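Long-range contact in ribokinase RBSK (Mycobacterium tuberculosis, PDB 3GO6), which probably catalyses the ATP- and magnesium-dependent phosphorylation of D-ribose at O-5, giving D-ribose 5-phosphate: residues M173-P178 / V195-E200. Residues are numbered along the deposited sequence; the frame is centred on the assembly and turned at random.
Sequences MVNASP and VVIANE
M173 and V195 sit side by side on one face of two neighbouring parallel strands, and the thioether chain of M173 ties this pair to I197 two residues on. With CG anti to the backbone N (chi1 -176°), M173 sets that carbon against CB of V195. Farther out, SD lies 3.8 Å from CD1 of I197. The bend at chi3 (-74°) brings CE back to both methyls of V195. An unbranched, flexible methionine can thus lie alongside V195 and still reach I197, two beta-branched residues whose shape suits extended backbone. These contacts make this the dense side, and helix 246-257 closes it by packing on M173 and I197. In the backbone, V174 is bonded through both N and O: its N donates to O of V195 (2.9 Å), and its O accepts from N of I197 (2.8 Å, 168° at the hydrogen). A176 N continues the ladder to O of I197. Strand 171-175, helix 183-192 and strand 195-199 form a beta-alpha-beta unit in the central sheet of the ribokinase (PfkB) fold, where residues beyond the C-terminal strand ends border the substrate and nucleotide sites. V174 and V196 share the opposite face, also buried, where contacts between the segments are sparser. The A176 methyl is short enough to sit 3.7 Å from CG1 of V196 and 4.1 Å from CB of A198 while the backbone turns. An inverse gamma turn is centred on A176, with S177 N bonding to N175 O. Past A198 the segments separate toward the partly exposed N199 and E200. N199, predicted to bind ATP, N-caps helix 200-205 through OD1 to E202 N, a classic asparagine role.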
# COMPACT_ATOMS: atom_id res chain seq x y z
N MET A 173 3.38 11.78 -28.76
CA MET A 173 2.72 12.43 -27.62
C MET A 173 3.26 11.84 -26.32
O MET A 173 3.18 10.62 -26.09
CB MET A 173 1.20 12.24 -27.75
CG MET A 173 0.36 12.97 -26.67
SD MET A 173 -1.43 12.76 -26.88
CE MET A 173 -1.74 13.82 -28.30
N VAL A 174 3.84 12.70 -25.48
CA VAL A 174 4.50 12.26 -24.26
C VAL A 174 3.82 12.88 -23.06
O VAL A 174 3.64 14.10 -22.98
CB VAL A 174 6.03 12.63 -24.26
CG1 VAL A 174 6.72 12.19 -22.95
CG2 VAL A 174 6.72 12.02 -25.47
N ASN A 175 3.38 12.02 -22.14
CA ASN A 175 2.99 12.50 -20.82
C ASN A 175 4.25 12.54 -19.99
O ASN A 175 4.78 11.49 -19.60
CB ASN A 175 1.92 11.58 -20.22
CG ASN A 175 1.49 12.00 -18.84
OD1 ASN A 175 1.54 13.20 -18.48
ND2 ASN A 175 1.07 11.04 -18.05
N ALA A 176 4.75 13.76 -19.74
CA ALA A 176 6.04 13.93 -19.05
C ALA A 176 5.92 13.71 -17.54
O ALA A 176 6.14 14.63 -16.75
CB ALA A 176 6.62 15.35 -19.35
N SER A 177 5.58 12.48 -17.15
CA SER A 177 5.32 12.14 -15.76
C SER A 177 5.80 10.70 -15.56
O SER A 177 5.51 9.84 -16.39
CB SER A 177 3.82 12.27 -15.48
OG SER A 177 3.49 12.01 -14.13
N PRO A 178 6.56 10.42 -14.47
CA PRO A 178 7.00 11.36 -13.44
C PRO A 178 8.14 12.23 -13.95
O PRO A 178 8.76 11.89 -14.96
CB PRO A 178 7.56 10.46 -12.34
CG PRO A 178 7.34 9.04 -12.80
CD PRO A 178 7.05 9.05 -14.23
N VAL A 195 3.82 16.60 -29.03
CA VAL A 195 2.90 17.06 -27.98
C VAL A 195 3.46 16.55 -26.67
O VAL A 195 3.87 15.38 -26.59
CB VAL A 195 1.47 16.44 -28.16
CG1 VAL A 195 0.46 16.99 -27.12
CG2 VAL A 195 0.95 16.66 -29.56
N VAL A 196 3.49 17.42 -25.66
CA VAL A 196 3.85 17.03 -24.31
C VAL A 196 2.72 17.45 -23.40
O VAL A 196 2.24 18.59 -23.48
CB VAL A 196 5.19 17.62 -23.82
CG1 VAL A 196 5.46 17.22 -22.38
CG2 VAL A 196 6.32 17.12 -24.70
N ILE A 197 2.29 16.51 -22.55
CA ILE A 197 1.22 16.74 -21.56
C ILE A 197 1.88 16.65 -20.23
O ILE A 197 2.58 15.68 -19.93
CB ILE A 197 0.11 15.67 -21.66
CG1 ILE A 197 -0.46 15.61 -23.08
CG2 ILE A 197 -1.00 15.90 -20.59
CD1 ILE A 197 -1.21 14.29 -23.40
N ALA A 198 1.67 17.67 -19.40
CA ALA A 198 2.30 17.71 -18.09
C ALA A 198 1.57 18.67 -17.19
O ALA A 198 0.97 19.62 -17.67
CB ALA A 198 3.76 18.12 -18.22
N ASN A 199 1.59 18.43 -15.88
CA ASN A 199 1.13 19.47 -14.95
C ASN A 199 2.20 20.58 -14.86
O ASN A 199 3.25 20.47 -15.50
CB ASN A 199 0.70 18.90 -13.57
CG ASN A 199 1.85 18.33 -12.76
OD1 ASN A 199 3.00 18.76 -12.84
ND2 ASN A 199 1.52 17.36 -11.93
N GLU A 200 1.94 21.64 -14.11
CA GLU A 200 2.89 22.77 -14.07
C GLU A 200 4.27 22.37 -13.57
O GLU A 200 5.28 22.72 -14.19
CB GLU A 200 2.32 23.97 -13.29
CG GLU A 200 1.17 24.68 -14.02
CD GLU A 200 1.59 25.90 -14.86
OE1 GLU A 200 2.73 25.94 -15.40
OE2 GLU A 200 0.76 26.82 -14.99